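Local coordinates for uncharacterized protein (Desulfotomaculum acetoxidans, PDB 3U4Y) that is of unknown function but folds as a seven-bladed beta-propeller of the lactonase family, at residues 173-179 / 192-197; 219-225 / 238-244; 45-51 / 319-325; 88-93 / 132-137. All blocks are in the same frame, centred on the assembly; numbering follows the deposited sequence.

Contact 1. Residues 173-179 / 192-197; sequences SGGTRPF and VANLIG
With CG of Asn-194 beside its own backbone N and anti to its carbonyl carbon (chi1 -63°), and OG of Ser-173 turned in between N and the carbonyl carbon (chi1 72°), the amide and the hydroxyl meet where a blade-to-blade crossover of the beta-propeller passes the end of strand 189-194. Residues 173-179 run from the outermost strand of one blade into the innermost strand, 178-183, of the next; residues 192-197 end the neighbouring strand of that second blade. Asn-194 grips Ser-173 twice. Its OD1 accepts from Ser-173 OG at 2.6 Å, while its ND2 donates to Ser-173 O at 2.9 Å, a bond that lies close to the amide plane but meets the carbonyl well above its own plane. ND2 also reaches Ser-199 OG, so the rotation of the amide is fixed from several directions. Nearby, Thr-176 O takes two donors, Ile-196 N and Gly-197 N, and Leu-195 N bonds to Arg-177 O at 2.9 Å. Arg-177 NH2 is bonded to Ser-148 O in the preceding blade. Pro-178 pairs antiparallel with Asn-194 and packs its CB on Val-192 CG1 at 3.6 Å. Beyond it, Leu-195 and Phe-179 lie side by side, and Leu-195 CD2 makes a CH-pi contact over the ring face, 4.1 Å from the centroid of Phe-179.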
# COMPACT_ATOMS: atom_id res chain seq x y z
N SER A 173 10.13 -5.21 -14.99
CA SER A 173 9.80 -4.15 -14.04
C SER A 173 10.58 -2.87 -14.29
O SER A 173 10.40 -1.87 -13.61
CB SER A 173 9.99 -4.61 -12.57
OG SER A 173 11.36 -4.76 -12.20
N GLY A 174 11.47 -2.90 -15.28
CA GLY A 174 12.32 -1.76 -15.52
C GLY A 174 13.69 -1.98 -14.93
O GLY A 174 14.63 -2.33 -15.65
N GLY A 175 13.81 -1.79 -13.63
CA GLY A 175 15.03 -2.11 -12.91
C GLY A 175 14.94 -3.42 -12.14
O GLY A 175 14.10 -4.27 -12.40
N THR A 176 15.82 -3.57 -11.17
CA THR A 176 15.95 -4.88 -10.55
C THR A 176 15.46 -4.89 -9.10
O THR A 176 15.59 -3.90 -8.38
CB THR A 176 17.40 -5.44 -10.73
OG1 THR A 176 17.97 -5.79 -9.47
CG2 THR A 176 18.31 -4.42 -11.41
N ARG A 177 14.87 -6.01 -8.70
CA ARG A 177 14.27 -6.16 -7.37
C ARG A 177 12.95 -5.37 -7.20
O ARG A 177 12.82 -4.54 -6.29
CB ARG A 177 15.28 -5.81 -6.27
CG ARG A 177 14.90 -6.30 -4.88
CD ARG A 177 15.13 -7.78 -4.70
NE ARG A 177 16.53 -8.12 -4.93
CZ ARG A 177 17.00 -8.69 -6.05
NH1 ARG A 177 18.29 -8.93 -6.17
NH2 ARG A 177 16.18 -9.00 -7.04
N PRO A 178 11.97 -5.64 -8.08
CA PRO A 178 10.71 -4.90 -7.98
C PRO A 178 10.13 -5.14 -6.59
O PRO A 178 10.17 -6.29 -6.13
CB PRO A 178 9.83 -5.56 -9.03
CG PRO A 178 10.69 -6.54 -9.76
CD PRO A 178 11.85 -6.84 -8.92
N PHE A 179 9.62 -4.10 -5.94
CA PHE A 179 9.21 -4.19 -4.54
C PHE A 179 7.78 -3.73 -4.22
O PHE A 179 7.07 -4.44 -3.54
CB PHE A 179 10.22 -3.47 -3.64
CG PHE A 179 9.93 -3.58 -2.17
CD1 PHE A 179 10.11 -4.77 -1.50
CD2 PHE A 179 9.49 -2.48 -1.45
CE1 PHE A 179 9.85 -4.87 -0.13
CE2 PHE A 179 9.23 -2.57 -0.08
CZ PHE A 179 9.41 -3.77 0.58
N VAL A 192 6.15 0.52 -10.84
CA VAL A 192 6.90 -0.44 -10.02
C VAL A 192 8.17 0.15 -9.43
O VAL A 192 9.04 0.61 -10.16
CB VAL A 192 7.30 -1.68 -10.78
CG1 VAL A 192 7.79 -2.72 -9.81
CG2 VAL A 192 6.14 -2.21 -11.54
N ALA A 193 8.27 0.14 -8.11
CA ALA A 193 9.49 0.55 -7.43
C ALA A 193 10.50 -0.59 -7.51
O ALA A 193 10.24 -1.71 -7.05
CB ALA A 193 9.21 0.88 -6.00
N ASN A 194 11.64 -0.30 -8.12
CA ASN A 194 12.71 -1.26 -8.26
C ASN A 194 13.75 -0.92 -7.22
O ASN A 194 14.39 0.13 -7.28
CB ASN A 194 13.29 -1.17 -9.65
CG ASN A 194 12.27 -1.53 -10.73
OD1 ASN A 194 11.69 -2.62 -10.72
ND2 ASN A 194 12.08 -0.62 -11.66
N LEU A 195 13.89 -1.80 -6.25
CA LEU A 195 14.56 -1.46 -5.01
C LEU A 195 16.09 -1.38 -5.14
O LEU A 195 16.72 -0.48 -4.60
CB LEU A 195 14.12 -2.41 -3.90
CG LEU A 195 14.50 -2.12 -2.44
CD1 LEU A 195 14.43 -0.64 -2.10
CD2 LEU A 195 13.58 -2.89 -1.53
N ILE A 196 16.70 -2.31 -5.87
CA ILE A 196 18.12 -2.14 -6.10
C ILE A 196 18.40 -1.40 -7.41
O ILE A 196 19.36 -0.65 -7.50
CB ILE A 196 18.95 -3.44 -6.00
CG1 ILE A 196 18.39 -4.50 -6.93
CG2 ILE A 196 18.96 -3.96 -4.57
CD1 ILE A 196 19.30 -5.70 -7.03
N GLY A 197 17.53 -1.60 -8.40
CA GLY A 197 17.61 -0.87 -9.66
C GLY A 197 17.56 0.63 -9.41
O GLY A 197 18.05 1.41 -10.23

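Contact 2. Residues 219-225 / 238-244; sequences TNNLPGT and LTESTVD
Glu-240 reaches along the crossover 219-225 from the turn that follows strand 234-238, and its side chain can be traced atom by atom. CB begins in van der Waals contact with Leu-222 CB, 4.1 Å away. CG stands anti to the backbone N (chi1 180°) and the chain stays extended beyond it, which carries the carboxylate away from Leu-222 and out to the amide of Asn-221. There CD lies 3.7 Å from Asn-221 ND2, and OE1 ends 2.7 Å from that same nitrogen. The bond is weak, its N-H pointing well aside from the oxygen; the amide and carboxylate planes stand 66° apart. A firmer carboxylate grip lies at the other end of the contact: Asn-220 N donates to Asp-244 OD2 over 3.2 Å in an almost straight bond, meeting the oxygen nearly along its C-O axis. Backbone bonds fasten the remainder, from Gly-224 N to Leu-238 O and, at 3.0 Å, from Leu-238 N to Thr-225 O. Next to them Thr-225 and Leu-238 run side by side, with CG2 of the first 4.0 Å from CD2 of the second, and both side chains touch Met-278 of the following blade. A bound Tris molecule, probably from the crystallisation liquor, sits near the Asn-220 side chain. Such an arrangement, a loop leading from the outermost strand of one blade into the next and held by that blade's second and third strands, is characteristic of the beta-propeller crossover.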
# COMPACT_ATOMS: atom_id res chain seq x y z
N THR A 219 15.94 6.92 -9.25
CA THR A 219 15.64 7.60 -8.00
C THR A 219 16.83 7.54 -7.06
O THR A 219 17.83 6.86 -7.34
CB THR A 219 14.51 6.91 -7.27
OG1 THR A 219 15.03 5.74 -6.65
CG2 THR A 219 13.45 6.50 -8.24
N ASN A 220 16.72 8.22 -5.93
CA ASN A 220 17.72 8.11 -4.89
C ASN A 220 17.76 6.70 -4.34
O ASN A 220 16.92 5.86 -4.66
CB ASN A 220 17.44 9.09 -3.77
CG ASN A 220 17.66 10.52 -4.16
OD1 ASN A 220 16.71 11.28 -4.31
ND2 ASN A 220 18.92 10.90 -4.34
N ASN A 221 18.71 6.45 -3.46
CA ASN A 221 18.89 5.10 -2.97
C ASN A 221 17.65 4.49 -2.31
O ASN A 221 17.14 4.99 -1.31
CB ASN A 221 20.06 5.03 -2.00
CG ASN A 221 20.54 3.62 -1.79
OD1 ASN A 221 20.35 2.75 -2.65
ND2 ASN A 221 21.17 3.38 -0.65
N LEU A 222 17.18 3.41 -2.93
CA LEU A 222 16.32 2.44 -2.26
C LEU A 222 14.87 2.89 -2.14
O LEU A 222 14.41 3.22 -1.05
CB LEU A 222 16.92 2.13 -0.89
CG LEU A 222 17.28 0.66 -0.62
CD1 LEU A 222 18.05 0.06 -1.78
CD2 LEU A 222 18.08 0.55 0.65
N PRO A 223 14.15 2.89 -3.27
CA PRO A 223 12.76 3.36 -3.33
C PRO A 223 11.75 2.37 -2.75
O PRO A 223 11.68 1.21 -3.16
CB PRO A 223 12.53 3.53 -4.83
CG PRO A 223 13.48 2.57 -5.48
CD PRO A 223 14.69 2.59 -4.61
N GLY A 224 10.93 2.84 -1.80
CA GLY A 224 9.99 1.97 -1.14
C GLY A 224 8.56 2.04 -1.64
O GLY A 224 8.02 1.07 -2.18
N THR A 225 7.92 3.18 -1.44
CA THR A 225 6.49 3.28 -1.68
C THR A 225 6.14 4.47 -2.56
O THR A 225 6.75 5.54 -2.45
CB THR A 225 5.66 3.24 -0.34
OG1 THR A 225 5.09 4.52 -0.06
CG2 THR A 225 6.55 2.77 0.85
N LEU A 238 9.07 7.24 -1.67
CA LEU A 238 9.78 7.15 -0.39
C LEU A 238 11.11 6.39 -0.49
O LEU A 238 11.17 5.25 -0.97
CB LEU A 238 8.88 6.53 0.69
CG LEU A 238 9.38 6.30 2.12
CD1 LEU A 238 9.86 7.57 2.80
CD2 LEU A 238 8.27 5.66 2.93
N THR A 239 12.16 7.03 -0.02
CA THR A 239 13.52 6.55 -0.19
C THR A 239 14.20 6.35 1.17
O THR A 239 13.70 6.78 2.20
CB THR A 239 14.29 7.56 -1.07
OG1 THR A 239 13.94 7.30 -2.44
CG2 THR A 239 15.83 7.51 -0.87
N GLU A 240 15.33 5.67 1.16
CA GLU A 240 16.13 5.54 2.36
C GLU A 240 16.31 6.89 3.03
O GLU A 240 16.17 7.01 4.23
CB GLU A 240 17.48 4.95 2.00
CG GLU A 240 18.42 4.77 3.16
CD GLU A 240 19.75 4.21 2.71
OE1 GLU A 240 20.20 4.54 1.58
OE2 GLU A 240 20.36 3.43 3.48
N SER A 241 16.60 7.93 2.25
CA SER A 241 16.97 9.23 2.81
C SER A 241 16.05 10.37 2.39
O SER A 241 15.98 11.41 3.07
CB SER A 241 18.40 9.59 2.42
OG SER A 241 19.33 8.79 3.13
N THR A 242 15.35 10.18 1.28
CA THR A 242 14.56 11.26 0.73
C THR A 242 13.16 10.87 0.32
O THR A 242 12.85 9.69 0.10
CB THR A 242 15.24 11.83 -0.53
OG1 THR A 242 15.35 10.82 -1.52
CG2 THR A 242 16.62 12.35 -0.20
N VAL A 243 12.31 11.88 0.21
CA VAL A 243 11.17 11.81 -0.67
C VAL A 243 11.59 12.43 -1.98
O VAL A 243 12.26 13.45 -2.00
CB VAL A 243 10.01 12.63 -0.18
CG1 VAL A 243 8.79 12.39 -1.08
CG2 VAL A 243 9.72 12.29 1.25
N ASP A 244 11.22 11.79 -3.08
CA ASP A 244 11.42 12.33 -4.41
C ASP A 244 10.07 12.67 -4.99
O ASP A 244 9.13 11.89 -4.90
CB ASP A 244 12.11 11.30 -5.31
CG ASP A 244 13.51 11.03 -4.86
OD1 ASP A 244 14.03 11.85 -4.09
OD2 ASP A 244 14.09 10.00 -5.26

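Contact 3. Residues 45-51 / 319-325; sequences TAITSDC and IAICHPD
Ring closure of the beta-propeller brings the two segments together: strand 319-321, near the C terminus, is the innermost strand of a blade whose other three strands come from the N terminus, and it lies beside 42-47, the innermost strand of the next blade. Over the short segments the strands run almost parallel, 10° apart, with axes 6.2 Å from each other at closest. Side chains, rather than backbone hydrogen bonds, fill the interval. Ile-47 points across the gap. Its CG1 branch is anti to the backbone N (chi1 -159°), sending CD1 to within 4.2 Å of Cys-322 CA, while CG2 lies 3.7 Å from Ile-321 O. Ala-320 faces back, its CB 4.5 Å from Ile-47 CB, and Phe-11 and Ile-13 of strand 11-16 help pack this interface. Past the strand ends, the turn after 42-47 meets the tail of the chain, where Pro-324 CA makes a C-H...O contact with Ser-49 O. His-323 swings its ring end off to another blade, with NE2 bonded to Leu-280 O. The covalent fastening is the disulfide between Cys-51 and Cys-322. It cross-links the two blades beside the closure, in addition to the strand pairing that completes the ring. The sulfurs, Cys-51 SG and Cys-322 SG, are bonded at 2.0 Å, and Cys-51 SG also lies 4.1 Å from CD of Pro-324.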
# COMPACT_ATOMS: atom_id res chain seq x y z
N THR A 45 -2.46 -2.12 6.26
CA THR A 45 -3.88 -1.74 6.35
C THR A 45 -4.40 -1.17 5.05
O THR A 45 -3.66 -0.52 4.29
CB THR A 45 -4.14 -0.61 7.37
OG1 THR A 45 -2.99 0.23 7.49
CG2 THR A 45 -4.50 -1.16 8.70
N ALA A 46 -5.68 -1.37 4.82
CA ALA A 46 -6.40 -0.65 3.78
C ALA A 46 -7.55 0.05 4.46
O ALA A 46 -7.85 -0.24 5.61
CB ALA A 46 -6.90 -1.60 2.73
N ILE A 47 -8.16 1.00 3.75
CA ILE A 47 -9.35 1.72 4.22
C ILE A 47 -10.34 1.80 3.07
O ILE A 47 -9.98 1.61 1.91
CB ILE A 47 -9.01 3.13 4.73
CG1 ILE A 47 -10.10 3.64 5.64
CG2 ILE A 47 -8.83 4.08 3.59
CD1 ILE A 47 -9.67 4.82 6.44
N THR A 48 -11.59 2.07 3.38
CA THR A 48 -12.64 1.94 2.37
C THR A 48 -12.95 3.30 1.66
O THR A 48 -12.67 4.36 2.21
CB THR A 48 -13.83 1.14 3.02
OG1 THR A 48 -14.00 -0.12 2.34
CG2 THR A 48 -15.15 1.93 3.14
N SER A 49 -13.45 3.27 0.41
CA SER A 49 -13.78 4.53 -0.28
C SER A 49 -14.64 5.36 0.63
O SER A 49 -14.29 6.47 1.04
CB SER A 49 -14.61 4.27 -1.53
OG SER A 49 -13.84 3.74 -2.58
N ASP A 50 -15.82 4.78 0.85
CA ASP A 50 -16.75 5.04 1.94
C ASP A 50 -16.06 5.63 3.17
O ASP A 50 -16.56 6.60 3.75
CB ASP A 50 -17.44 3.71 2.25
CG ASP A 50 -18.51 3.83 3.29
OD1 ASP A 50 -19.45 3.00 3.26
OD2 ASP A 50 -18.42 4.73 4.15
N CYS A 51 -14.91 5.05 3.54
CA CYS A 51 -14.08 5.51 4.68
C CYS A 51 -14.56 4.89 6.00
O CYS A 51 -14.04 5.22 7.08
CB CYS A 51 -14.03 7.04 4.77
SG CYS A 51 -12.42 7.77 4.37
N ILE A 319 0.34 2.17 6.61
CA ILE A 319 -0.35 3.39 6.99
C ILE A 319 -1.35 3.74 5.92
O ILE A 319 -1.08 3.56 4.73
CB ILE A 319 0.64 4.55 7.17
CG1 ILE A 319 -0.10 5.89 7.20
CG2 ILE A 319 1.65 4.58 6.05
CD1 ILE A 319 0.79 7.03 7.66
N ALA A 320 -2.51 4.22 6.35
CA ALA A 320 -3.59 4.61 5.45
C ALA A 320 -4.27 5.86 5.94
O ALA A 320 -4.41 6.07 7.14
CB ALA A 320 -4.61 3.50 5.30
N ILE A 321 -4.70 6.70 5.02
CA ILE A 321 -5.40 7.91 5.41
C ILE A 321 -6.79 7.93 4.78
O ILE A 321 -7.02 7.30 3.75
CB ILE A 321 -4.57 9.15 5.07
CG1 ILE A 321 -3.22 9.06 5.79
CG2 ILE A 321 -5.30 10.40 5.45
CD1 ILE A 321 -2.55 10.39 6.05
N CYS A 322 -7.72 8.61 5.42
CA CYS A 322 -9.09 8.66 4.96
C CYS A 322 -9.20 9.48 3.68
O CYS A 322 -8.73 10.61 3.62
CB CYS A 322 -9.97 9.29 6.03
SG CYS A 322 -11.71 9.22 5.61
N HIS A 323 -9.81 8.89 2.65
CA HIS A 323 -9.98 9.59 1.37
C HIS A 323 -11.34 9.28 0.81
O HIS A 323 -11.52 8.25 0.16
CB HIS A 323 -8.93 9.14 0.34
CG HIS A 323 -7.54 9.63 0.62
ND1 HIS A 323 -6.42 8.86 0.38
CD2 HIS A 323 -7.08 10.80 1.12
CE1 HIS A 323 -5.34 9.53 0.72
NE2 HIS A 323 -5.71 10.72 1.17
N PRO A 324 -12.31 10.15 1.05
CA PRO A 324 -13.60 9.87 0.42
C PRO A 324 -13.59 10.18 -1.08
O PRO A 324 -12.86 11.06 -1.55
CB PRO A 324 -14.57 10.78 1.16
CG PRO A 324 -13.72 11.80 1.84
CD PRO A 324 -12.39 11.22 2.07
N ASP A 325 -14.39 9.43 -1.82
CA ASP A 325 -14.53 9.61 -3.25
C ASP A 325 -15.54 8.61 -3.81
O ASP A 325 -15.84 7.60 -3.17
CB ASP A 325 -13.18 9.43 -3.95
CG ASP A 325 -13.04 10.31 -5.19
OD1 ASP A 325 -13.57 9.93 -6.26
OD2 ASP A 325 -12.40 11.38 -5.08

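Contact 4. Residues 88-93 / 132-137; sequences DVDITP and GIAISP
Asp-88 and Asp-90 both project from one blade of the beta-propeller toward the innermost strand of the next, and each carboxylate takes a backbone N-H from that strand. The strands concerned, 89-91 and 132-135, are the innermost of adjacent blades; they run nearly parallel, only 6° apart, yet at an axis separation of 6.2 Å they are joined by side chains of the first strand's segment reaching the backbone of the second. The two acidic groups are set differently against their isoleucine neighbours. Asp-88 lies aslant Ile-133: its CG is anti to the backbone N (chi1 -156°), and OD2 accepts from Ile-133 N at 3.1 Å, on the anti side but tilted out of the carboxylate plane. Asp-90 and Ile-135 instead point opposite ways as they pass; Asp-90 OD2 receives Ile-135 N at 2.9 Å on its anti lone pair. The same passing arrangement lays Ile-135 CD1 against Asp-90 CB at 3.6 Å, packing hydrocarbon beside the polar link. The CG2 branch of Ile-133 lies between the two aspartates, 3.9 Å from Asp-88 CB and 3.8 Å from Asp-90 N. Val-99 of strand 97-100 touches both isoleucines from within the first blade. The second oxygen of Asp-88, OD1, comes close to OD1 of Asp-44 on the preceding blade's innermost strand, probably a like charge. Beyond the strand ends the prolines come together, with Pro-93 CB 3.7 Å from the carbonyl O of Pro-137.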
# COMPACT_ATOMS: atom_id res chain seq x y z
N ASP A 88 0.83 -7.15 2.31
CA ASP A 88 0.20 -6.01 1.62
C ASP A 88 -1.28 -6.35 1.42
O ASP A 88 -1.65 -7.52 1.27
CB ASP A 88 0.91 -5.63 0.29
CG ASP A 88 0.67 -4.15 -0.14
OD1 ASP A 88 0.03 -3.38 0.62
OD2 ASP A 88 1.13 -3.74 -1.23
N VAL A 89 -2.13 -5.32 1.49
CA VAL A 89 -3.54 -5.44 1.14
C VAL A 89 -3.99 -4.32 0.27
O VAL A 89 -3.58 -3.17 0.46
CB VAL A 89 -4.47 -5.33 2.35
CG1 VAL A 89 -5.22 -6.61 2.56
CG2 VAL A 89 -3.71 -4.89 3.59
N ASP A 90 -4.87 -4.65 -0.65
CA ASP A 90 -5.65 -3.65 -1.35
C ASP A 90 -7.10 -4.06 -1.32
O ASP A 90 -7.41 -5.24 -1.15
CB ASP A 90 -5.19 -3.48 -2.80
CG ASP A 90 -5.24 -2.03 -3.26
OD1 ASP A 90 -5.30 -1.14 -2.37
OD2 ASP A 90 -5.21 -1.79 -4.49
N ILE A 91 -7.99 -3.08 -1.47
CA ILE A 91 -9.41 -3.33 -1.59
C ILE A 91 -9.81 -3.07 -3.02
O ILE A 91 -9.23 -2.21 -3.68
CB ILE A 91 -10.20 -2.39 -0.71
CG1 ILE A 91 -9.33 -1.92 0.46
CG2 ILE A 91 -11.47 -3.06 -0.25
CD1 ILE A 91 -9.90 -2.15 1.83
N THR A 92 -10.79 -3.82 -3.51
CA THR A 92 -11.33 -3.58 -4.83
C THR A 92 -11.95 -2.21 -4.81
O THR A 92 -12.28 -1.71 -3.72
CB THR A 92 -12.39 -4.60 -5.16
OG1 THR A 92 -13.29 -4.71 -4.06
CG2 THR A 92 -11.76 -5.94 -5.41
N PRO A 93 -12.15 -1.60 -5.99
CA PRO A 93 -12.54 -0.19 -6.00
C PRO A 93 -13.97 -0.01 -5.48
O PRO A 93 -14.31 1.06 -4.98
CB PRO A 93 -12.47 0.18 -7.47
CG PRO A 93 -12.45 -1.13 -8.23
CD PRO A 93 -12.49 -2.25 -7.26
N GLY A 132 4.17 -7.18 -2.51
CA GLY A 132 3.37 -6.08 -2.99
C GLY A 132 2.13 -6.52 -3.74
O GLY A 132 2.13 -7.53 -4.45
N ILE A 133 1.05 -5.76 -3.56
CA ILE A 133 -0.17 -5.97 -4.34
C ILE A 133 -0.79 -4.63 -4.71
O ILE A 133 -0.62 -3.61 -4.02
CB ILE A 133 -1.21 -6.89 -3.62
CG1 ILE A 133 -2.31 -7.32 -4.57
CG2 ILE A 133 -1.85 -6.20 -2.45
CD1 ILE A 133 -3.30 -8.25 -3.93
N ALA A 134 -1.49 -4.64 -5.84
CA ALA A 134 -2.18 -3.47 -6.32
C ALA A 134 -3.38 -3.91 -7.15
O ALA A 134 -3.27 -4.78 -8.02
CB ALA A 134 -1.25 -2.59 -7.13
N ILE A 135 -4.53 -3.32 -6.86
CA ILE A 135 -5.74 -3.58 -7.64
C ILE A 135 -6.12 -2.35 -8.46
O ILE A 135 -6.18 -1.24 -7.93
CB ILE A 135 -6.90 -4.01 -6.72
CG1 ILE A 135 -6.45 -5.18 -5.85
CG2 ILE A 135 -8.14 -4.37 -7.53
CD1 ILE A 135 -7.43 -5.58 -4.77
N SER A 136 -6.36 -2.53 -9.76
CA SER A 136 -6.76 -1.39 -10.58
C SER A 136 -8.11 -0.78 -10.18
O SER A 136 -9.12 -1.50 -9.98
CB SER A 136 -6.76 -1.75 -12.06
OG SER A 136 -7.72 -2.75 -12.32
N PRO A 137 -8.14 0.55 -10.06
CA PRO A 137 -9.37 1.29 -9.75
C PRO A 137 -10.39 1.30 -10.91
O PRO A 137 -11.52 1.65 -10.68
CB PRO A 137 -8.85 2.70 -9.45
CG PRO A 137 -7.33 2.55 -9.19
CD PRO A 137 -6.97 1.44 -10.13

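How the contacts relate
Followed from the N terminus, the chain opens contact 3 at 45-51 and closes it only at 319-325, so the other three contacts nest inside its long loop. They follow in series: contact 4 closes first, then contact 1, then contact 2, and none crosses another. Contacts 3 and 4 join innermost strands of successive blades and touch, Ala-46 and Ile-91 packing together, which sets several inner strands side by side round the axis. Contacts 1 and 2 hold two consecutive crossovers and also touch, through Leu-195 against Leu-222 and Pro-223. Both lie across the chain's centre from contact 3, with about 27 Å between the centres of contacts 1 and 3.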